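Local coordinates for hypothetical protein AF0941 (Archaeoglobus fulgidus, PDB 1YOZ) that is of unknown function but forms a small, all-helical fold of the AF0941-like family, two copies of which make up the assembly, at residues F64-S76 with I102-K114. Residues are numbered along the deposited sequence; the frame is centred on the assembly and turned at random.
Sequences FYLLKTYVVSQLS and INEIALYIDRVEK
Two antiparallel helices of an all-helical fold, 57-73 and 99-113, pack through V71 and I109, each a knob in a hole of four residues on the opposite helix; the axes of 64-73 and 102-113 run at 168° and approach to 8.9 Å. The side chain of V71 enters among I102, I105, A106 and I109. Its CG1, anti to the backbone N, lies over the opposing backbone, 3.5 Å from I102 O, while V71 CG2 meets I109 CD1 at 3.8 Å. I109 answers by settling among F64, L67, K68 and V71: its CG2 lies against K68 CB, and its CD1 reaches L67 CD2, the two side chains crossing at about a right angle. At the solvent side of this apolar seam A106 CB is pressed against V72 CG1 at 3.5 Å, a tight carbon contact. The buried ring of F64 carries E113 CA over one face, toward the rim, and touches V112 CG2 with CZ at 3.6 Å. Helix 32-51 adds I46 on F64, F39 on V71 and F36 on I105. Beyond the kink near Q74, L75 CD2 extends the packing onto I105 CD1. Along the more exposed flank, K68 joins D110 and E113, three residues apart on their helix, in a salt-bridge network that probably balances its charge; a bend at chi3 (-101°) turns the ammonium toward both carboxylates. K68 NZ meets D110 OD1 at 2.6 Å on the anti side, 22° out of the carboxylate plane, and K68 NZ takes the syn lone pair of E113 OE2, also at 2.6 Å.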
ATOM      1  N   PHE B  64      -4.167  -2.579   9.572  1.00 14.95           N
ATOM      2  CA  PHE B  64      -5.178  -3.608   9.321  1.00 15.55           C
ATOM      3  C   PHE B  64      -6.163  -3.097   8.275  1.00 16.15           C
ATOM      4  O   PHE B  64      -6.597  -3.863   7.447  1.00 17.17           O
ATOM      5  CB  PHE B  64      -5.962  -3.927  10.604  1.00 16.25           C
ATOM      6  CG  PHE B  64      -5.242  -4.872  11.538  1.00 16.58           C
ATOM      7  CD1 PHE B  64      -4.753  -6.083  11.074  1.00 18.91           C
ATOM      8  CD2 PHE B  64      -5.102  -4.543  12.889  1.00 21.38           C
ATOM      9  CE1 PHE B  64      -4.104  -6.951  11.923  1.00 20.51           C
ATOM     10  CE2 PHE B  64      -4.436  -5.406  13.778  1.00 17.30           C
ATOM     11  CZ  PHE B  64      -3.952  -6.620  13.287  1.00 20.17           C
ATOM     12  N   TYR B  65      -6.509  -1.808   8.315  1.00 17.76           N
ATOM     13  CA  TYR B  65      -7.382  -1.229   7.257  1.00 18.30           C
ATOM     14  C   TYR B  65      -6.745  -1.346   5.868  1.00 17.46           C
ATOM     15  O   TYR B  65      -7.360  -1.809   4.903  1.00 19.22           O
ATOM     16  CB  TYR B  65      -7.691   0.211   7.568  1.00 18.79           C
ATOM     17  CG  TYR B  65      -8.682   0.787   6.578  1.00 20.20           C
ATOM     18  CD1 TYR B  65     -10.054   0.465   6.651  1.00 22.33           C
ATOM     19  CD2 TYR B  65      -8.261   1.681   5.612  1.00 21.44           C
ATOM     20  CE1 TYR B  65     -10.986   1.029   5.697  1.00 25.48           C
ATOM     21  CE2 TYR B  65      -9.179   2.252   4.671  1.00 25.74           C
ATOM     22  CZ  TYR B  65     -10.512   1.925   4.727  1.00 22.12           C
ATOM     23  OH  TYR B  65     -11.343   2.527   3.821  1.00 24.20           O
ATOM     24  N   LEU B  66      -5.485  -0.978   5.760  1.00 16.39           N
ATOM     25  CA  LEU B  66      -4.802  -1.097   4.477  1.00 15.70           C
ATOM     26  C   LEU B  66      -4.659  -2.560   4.062  1.00 14.59           C
ATOM     27  O   LEU B  66      -4.737  -2.896   2.874  1.00 14.69           O
ATOM     28  CB  LEU B  66      -3.412  -0.409   4.523  1.00 14.71           C
ATOM     29  CG  LEU B  66      -3.247   1.118   4.707  1.00 16.68           C
ATOM     30  CD1 LEU B  66      -1.805   1.586   4.539  1.00 14.00           C
ATOM     31  CD2 LEU B  66      -4.117   1.768   3.686  1.00 17.17           C
ATOM     32  N   LEU B  67      -4.419  -3.437   5.022  1.00 14.28           N
ATOM     33  CA  LEU B  67      -4.178  -4.838   4.705  1.00 15.04           C
ATOM     34  C   LEU B  67      -5.494  -5.495   4.256  1.00 15.95           C
ATOM     35  O   LEU B  67      -5.545  -6.229   3.281  1.00 16.07           O
ATOM     36  CB  LEU B  67      -3.565  -5.556   5.954  1.00 15.57           C
ATOM     37  CG  LEU B  67      -2.912  -6.904   5.685  1.00 14.42           C
ATOM     38  CD1 LEU B  67      -1.607  -6.756   4.932  1.00 14.88           C
ATOM     39  CD2 LEU B  67      -2.712  -7.723   6.975  1.00 15.66           C
ATOM     40  N   LYS B  68      -6.562  -5.202   4.978  1.00 18.38           N
ATOM     41  CA  LYS B  68      -7.917  -5.660   4.588  1.00 20.41           C
ATOM     42  C   LYS B  68      -8.311  -5.137   3.215  1.00 20.34           C
ATOM     43  O   LYS B  68      -8.633  -5.906   2.289  1.00 20.23           O
ATOM     44  CB  LYS B  68      -8.927  -5.232   5.682  1.00 20.57           C
ATOM     45  CG  LYS B  68     -10.381  -5.509   5.314  1.00 26.57           C
ATOM     46  CD  LYS B  68     -11.341  -4.665   6.195  1.00 28.65           C
ATOM     47  CE  LYS B  68     -11.876  -5.553   7.282  1.00 31.70           C
ATOM     48  NZ  LYS B  68     -12.636  -4.764   8.322  1.00 36.44           N
ATOM     49  N   THR B  69      -8.230  -3.820   3.024  1.00 20.80           N
ATOM     50  CA  THR B  69      -8.452  -3.251   1.661  1.00 20.80           C
ATOM     51  C   THR B  69      -7.494  -3.750   0.570  1.00 20.94           C
ATOM     52  O   THR B  69      -7.898  -3.908  -0.592  1.00 22.34           O
ATOM     53  CB  THR B  69      -8.629  -1.667   1.707  1.00 21.55           C
ATOM     54  OG1 THR B  69      -7.483  -1.056   2.271  1.00 25.75           O
ATOM     55  CG2 THR B  69      -9.721  -1.339   2.646  1.00 19.90           C
ATOM     56  N   TYR B  70      -6.239  -4.076   0.917  1.00 18.85           N
ATOM     57  CA  TYR B  70      -5.333  -4.707  -0.050  1.00 17.69           C
ATOM     58  C   TYR B  70      -5.887  -6.038  -0.446  1.00 18.26           C
ATOM     59  O   TYR B  70      -5.893  -6.379  -1.635  1.00 19.06           O
ATOM     60  CB  TYR B  70      -3.917  -4.951   0.538  1.00 17.14           C
ATOM     61  CG  TYR B  70      -2.980  -5.622  -0.450  1.00 18.33           C
ATOM     62  CD1 TYR B  70      -2.204  -4.865  -1.341  1.00 15.20           C
ATOM     63  CD2 TYR B  70      -2.847  -7.010  -0.496  1.00 16.68           C
ATOM     64  CE1 TYR B  70      -1.332  -5.479  -2.242  1.00 18.21           C
ATOM     65  CE2 TYR B  70      -1.977  -7.617  -1.428  1.00 17.96           C
ATOM     66  CZ  TYR B  70      -1.229  -6.840  -2.281  1.00 16.29           C
ATOM     67  OH  TYR B  70      -0.403  -7.408  -3.219  1.00 19.58           O
ATOM     68  N   VAL B  71      -6.338  -6.827   0.527  1.00 18.71           N
ATOM     69  CA  VAL B  71      -6.786  -8.182   0.173  1.00 20.41           C
ATOM     70  C   VAL B  71      -8.064  -8.090  -0.707  1.00 21.64           C
ATOM     71  O   VAL B  71      -8.147  -8.707  -1.777  1.00 21.34           O
ATOM     72  CB  VAL B  71      -6.985  -9.043   1.402  1.00 20.43           C
ATOM     73  CG1 VAL B  71      -7.791 -10.332   1.097  1.00 20.99           C
ATOM     74  CG2 VAL B  71      -5.591  -9.411   1.951  1.00 21.11           C
ATOM     75  N   VAL B  72      -9.037  -7.323  -0.258  1.00 22.84           N
ATOM     76  CA  VAL B  72     -10.275  -7.278  -1.047  1.00 25.83           C
ATOM     77  C   VAL B  72     -10.128  -6.706  -2.462  1.00 26.42           C
ATOM     78  O   VAL B  72     -10.869  -7.131  -3.356  1.00 28.43           O
ATOM     79  CB  VAL B  72     -11.454  -6.633  -0.300  1.00 25.89           C
ATOM     80  CG1 VAL B  72     -11.595  -7.187   1.119  1.00 25.79           C
ATOM     81  CG2 VAL B  72     -11.304  -5.143  -0.274  1.00 29.02           C
ATOM     82  N   SER B  73      -9.185  -5.776  -2.678  1.00 27.55           N
ATOM     83  CA  SER B  73      -9.138  -4.915  -3.877  1.00 27.92           C
ATOM     84  C   SER B  73      -7.862  -4.986  -4.716  1.00 28.67           C
ATOM     85  O   SER B  73      -7.890  -4.544  -5.859  1.00 30.10           O
ATOM     86  CB  SER B  73      -9.322  -3.441  -3.501  1.00 28.49           C
ATOM     87  OG  SER B  73     -10.584  -3.181  -2.898  1.00 31.54           O
ATOM     88  N   GLN B  74      -6.739  -5.475  -4.175  1.00 26.19           N
ATOM     89  CA  GLN B  74      -5.489  -5.500  -4.926  1.00 25.35           C
ATOM     90  C   GLN B  74      -4.880  -6.880  -5.035  1.00 24.68           C
ATOM     91  O   GLN B  74      -4.096  -7.128  -5.943  1.00 24.95           O
ATOM     92  CB  GLN B  74      -4.422  -4.590  -4.290  1.00 24.72           C
ATOM     93  CG  GLN B  74      -4.620  -3.097  -4.454  1.00 29.46           C
ATOM     94  CD  GLN B  74      -4.592  -2.666  -5.920  1.00 33.30           C
ATOM     95  OE1 GLN B  74      -3.620  -2.920  -6.652  1.00 32.43           O
ATOM     96  NE2 GLN B  74      -5.664  -2.005  -6.352  1.00 35.88           N
ATOM     97  N   LEU B  75      -5.149  -7.759  -4.072  1.00 24.38           N
ATOM     98  CA  LEU B  75      -4.471  -9.073  -4.077  1.00 24.95           C
ATOM     99  C   LEU B  75      -4.681  -9.869  -5.393  1.00 25.75           C
ATOM    100  O   LEU B  75      -3.713 -10.389  -5.957  1.00 24.76           O
ATOM    101  CB  LEU B  75      -4.823  -9.886  -2.816  1.00 23.49           C
ATOM    102  CG  LEU B  75      -4.396 -11.362  -2.739  1.00 23.02           C
ATOM    103  CD1 LEU B  75      -2.878 -11.489  -2.610  1.00 22.64           C
ATOM    104  CD2 LEU B  75      -5.087 -12.073  -1.559  1.00 20.82           C
ATOM    105  N   SER B  76      -5.914  -9.944  -5.920  1.00 27.24           N
ATOM    106  CA  SER B  76      -6.090 -10.646  -7.244  1.00 28.42           C
ATOM    107  C   SER B  76      -5.294 -10.031  -8.390  1.00 27.93           C
ATOM    108  O   SER B  76      -4.784 -10.732  -9.257  1.00 29.33           O
ATOM    109  CB  SER B  76      -7.575 -10.738  -7.668  1.00 29.06           C
ATOM    110  OG  SER B  76      -8.128  -9.433  -7.797  1.00 33.47           O
ATOM    111  N   ILE B 102      -9.690 -15.360  -1.303  1.00 22.52           N
ATOM    112  CA  ILE B 102      -9.676 -13.905  -1.109  1.00 22.58           C
ATOM    113  C   ILE B 102     -10.676 -13.491  -0.043  1.00 23.57           C
ATOM    114  O   ILE B 102     -10.305 -12.810   0.910  1.00 24.12           O
ATOM    115  CB  ILE B 102      -9.877 -13.134  -2.435  1.00 21.93           C
ATOM    116  CG1 ILE B 102      -8.757 -13.503  -3.403  1.00 23.23           C
ATOM    117  CG2 ILE B 102      -9.944 -11.584  -2.219  1.00 18.57           C
ATOM    118  CD1 ILE B 102      -8.830 -12.859  -4.741  1.00 21.75           C
ATOM    119  N   ASN B 103     -11.941 -13.901  -0.204  1.00 24.75           N
ATOM    120  CA  ASN B 103     -12.966 -13.595   0.805  1.00 25.19           C
ATOM    121  C   ASN B 103     -12.583 -14.073   2.189  1.00 23.93           C
ATOM    122  O   ASN B 103     -12.787 -13.345   3.151  1.00 23.92           O
ATOM    123  CB  ASN B 103     -14.390 -14.082   0.413  1.00 24.96           C
ATOM    124  CG  ASN B 103     -14.807 -13.596  -0.966  1.00 27.49           C
ATOM    125  OD1 ASN B 103     -14.230 -12.659  -1.495  1.00 29.43           O
ATOM    126  ND2 ASN B 103     -15.815 -14.239  -1.557  1.00 27.26           N
ATOM    127  N   GLU B 104     -12.063 -15.299   2.309  1.00 23.79           N
ATOM    128  CA  GLU B 104     -11.761 -15.834   3.646  1.00 23.35           C
ATOM    129  C   GLU B 104     -10.585 -15.112   4.312  1.00 22.42           C
ATOM    130  O   GLU B 104     -10.555 -15.011   5.518  1.00 20.93           O
ATOM    131  CB  GLU B 104     -11.445 -17.324   3.615  1.00 24.72           C
ATOM    132  CG  GLU B 104     -12.658 -18.235   3.439  1.00 29.10           C
ATOM    133  CD  GLU B 104     -12.314 -19.507   2.667  1.00 36.15           C
ATOM    134  OE1 GLU B 104     -11.146 -19.978   2.757  1.00 36.90           O
ATOM    135  OE2 GLU B 104     -13.223 -20.039   1.973  1.00 39.20           O
ATOM    136  N   ILE B 105      -9.605 -14.670   3.522  1.00 21.48           N
ATOM    137  CA  ILE B 105      -8.448 -13.884   4.075  1.00 21.48           C
ATOM    138  C   ILE B 105      -8.968 -12.541   4.621  1.00 20.83           C
ATOM    139  O   ILE B 105      -8.683 -12.166   5.752  1.00 21.54           O
ATOM    140  CB  ILE B 105      -7.365 -13.663   2.991  1.00 20.91           C
ATOM    141  CG1 ILE B 105      -6.693 -14.991   2.576  1.00 21.09           C
ATOM    142  CG2 ILE B 105      -6.275 -12.751   3.486  1.00 21.29           C
ATOM    143  CD1 ILE B 105      -5.904 -14.884   1.237  1.00 19.09           C
ATOM    144  N   ALA B 106      -9.781 -11.835   3.823  1.00 23.02           N
ATOM    145  CA  ALA B 106     -10.356 -10.523   4.250  1.00 23.06           C
ATOM    146  C   ALA B 106     -11.111 -10.702   5.531  1.00 22.88           C
ATOM    147  O   ALA B 106     -10.976  -9.924   6.491  1.00 22.17           O
ATOM    148  CB  ALA B 106     -11.295  -9.970   3.196  1.00 23.10           C
ATOM    149  N   LEU B 107     -11.957 -11.730   5.525  1.00 23.76           N
ATOM    150  CA  LEU B 107     -12.790 -12.038   6.664  1.00 24.86           C
ATOM    151  C   LEU B 107     -11.931 -12.385   7.883  1.00 23.90           C
ATOM    152  O   LEU B 107     -12.239 -11.975   9.001  1.00 24.44           O
ATOM    153  CB  LEU B 107     -13.780 -13.173   6.300  1.00 25.39           C
ATOM    154  CG  LEU B 107     -15.082 -12.749   5.580  1.00 28.33           C
ATOM    155  CD1 LEU B 107     -15.920 -14.007   5.179  1.00 30.39           C
ATOM    156  CD2 LEU B 107     -15.913 -11.767   6.399  1.00 28.81           C
ATOM    157  N   TYR B 108     -10.867 -13.155   7.678  1.00 22.82           N
ATOM    158  CA  TYR B 108      -9.898 -13.435   8.772  1.00 24.19           C
ATOM    159  C   TYR B 108      -9.277 -12.153   9.361  1.00 23.21           C
ATOM    160  O   TYR B 108      -9.121 -12.011  10.581  1.00 23.89           O
ATOM    161  CB  TYR B 108      -8.774 -14.397   8.294  1.00 23.34           C
ATOM    162  CG  TYR B 108      -7.767 -14.740   9.369  1.00 24.26           C
ATOM    163  CD1 TYR B 108      -7.857 -15.948  10.077  1.00 24.68           C
ATOM    164  CD2 TYR B 108      -6.733 -13.860   9.697  1.00 25.84           C
ATOM    165  CE1 TYR B 108      -6.959 -16.256  11.077  1.00 24.60           C
ATOM    166  CE2 TYR B 108      -5.814 -14.160  10.686  1.00 24.84           C
ATOM    167  CZ  TYR B 108      -5.916 -15.373  11.380  1.00 28.37           C
ATOM    168  OH  TYR B 108      -4.995 -15.670  12.398  1.00 25.73           O
ATOM    169  N   ILE B 109      -8.892 -11.222   8.502  1.00 24.27           N
ATOM    170  CA  ILE B 109      -8.288  -9.939   8.974  1.00 23.46           C
ATOM    171  C   ILE B 109      -9.350  -9.160   9.753  1.00 26.01           C
ATOM    172  O   ILE B 109      -9.105  -8.545  10.824  1.00 24.23           O
ATOM    173  CB  ILE B 109      -7.742  -9.077   7.766  1.00 23.56           C
ATOM    174  CG1 ILE B 109      -6.510  -9.751   7.110  1.00 20.54           C
ATOM    175  CG2 ILE B 109      -7.445  -7.650   8.212  1.00 22.19           C
ATOM    176  CD1 ILE B 109      -6.173  -9.297   5.701  1.00 16.11           C
ATOM    177  N   ASP B 110     -10.562  -9.200   9.186  1.00 27.11           N
ATOM    178  CA  ASP B 110     -11.700  -8.545   9.765  1.00 29.66           C
ATOM    179  C   ASP B 110     -11.866  -9.052  11.190  1.00 29.37           C
ATOM    180  O   ASP B 110     -12.153  -8.275  12.082  1.00 29.75           O
ATOM    181  CB  ASP B 110     -12.942  -8.838   8.895  1.00 30.22           C
ATOM    182  CG  ASP B 110     -14.119  -8.006   9.261  1.00 33.67           C
ATOM    183  OD1 ASP B 110     -13.958  -6.775   9.384  1.00 35.99           O
ATOM    184  OD2 ASP B 110     -15.215  -8.590   9.420  1.00 37.08           O
ATOM    185  N   ARG B 111     -11.657 -10.355  11.371  0.50 29.25           N
ATOM    186  CA  ARG B 111     -11.699 -11.062  12.655  0.50 29.25           C
ATOM    187  C   ARG B 111     -10.622 -10.573  13.656  0.50 30.08           C
ATOM    188  O   ARG B 111     -10.941 -10.146  14.767  0.50 28.64           O
ATOM    189  CB  ARG B 111     -11.590 -12.580  12.355  0.50 29.25           C
ATOM    190  CG  ARG B 111     -11.609 -13.551  13.530  0.50 27.65           C
ATOM    191  CD  ARG B 111     -11.212 -14.952  13.083  0.50 25.23           C
ATOM    192  NE  ARG B 111     -10.471 -15.628  14.144  0.50 23.87           N
ATOM    193  CZ  ARG B 111      -9.972 -16.861  14.077  0.50 23.98           C
ATOM    194  NH1 ARG B 111     -10.107 -17.600  12.979  0.50 21.28           N
ATOM    195  NH2 ARG B 111      -9.312 -17.356  15.120  0.50 23.18           N
ATOM    196  N   VAL B 112      -9.346 -10.599  13.264  1.00 31.13           N
ATOM    197  CA  VAL B 112      -8.274 -10.156  14.204  1.00 32.61           C
ATOM    198  C   VAL B 112      -8.218  -8.638  14.448  1.00 33.61           C
ATOM    199  O   VAL B 112      -7.724  -8.168  15.492  1.00 32.38           O
ATOM    200  CB  VAL B 112      -6.849 -10.747  13.841  1.00 32.97           C
ATOM    201  CG1 VAL B 112      -6.863 -11.505  12.578  1.00 31.72           C
ATOM    202  CG2 VAL B 112      -5.791  -9.681  13.793  1.00 33.38           C
ATOM    203  N   GLU B 113      -8.712  -7.885  13.467  1.00 35.68           N
ATOM    204  CA  GLU B 113      -8.841  -6.427  13.566  1.00 37.90           C
ATOM    205  C   GLU B 113      -9.563  -6.094  14.882  1.00 39.82           C
ATOM    206  O   GLU B 113      -9.089  -5.242  15.632  1.00 39.35           O
ATOM    207  CB  GLU B 113      -9.649  -5.902  12.383  1.00 38.22           C
ATOM    208  CG  GLU B 113      -9.162  -4.644  11.657  1.00 38.84           C
ATOM    209  CD  GLU B 113     -10.121  -4.243  10.546  1.00 42.46           C
ATOM    210  OE1 GLU B 113      -9.842  -3.269   9.787  1.00 45.12           O
ATOM    211  OE2 GLU B 113     -11.196  -4.886  10.441  1.00 42.16           O
ATOM    212  N   LYS B 114     -10.702  -6.752  15.150  1.00 41.30           N
ATOM    213  CA  LYS B 114     -11.362  -6.675  16.474  1.00 44.63           C
ATOM    214  C   LYS B 114     -10.309  -7.091  17.520  1.00 45.87           C
ATOM    215  O   LYS B 114      -9.805  -8.196  17.481  1.00 46.84           O
ATOM    216  CB  LYS B 114     -12.640  -7.542  16.535  1.00 44.26           C
ATOM    217  CG  LYS B 114     -13.212  -7.884  15.174  1.00 45.51           C
ATOM    218  CD  LYS B 114     -14.647  -7.431  14.964  1.00 47.38           C
ATOM    219  CE  LYS B 114     -15.053  -7.642  13.494  1.00 47.56           C
ATOM    220  NZ  LYS B 114     -16.528  -7.609  13.217  1.00 46.22           N
TER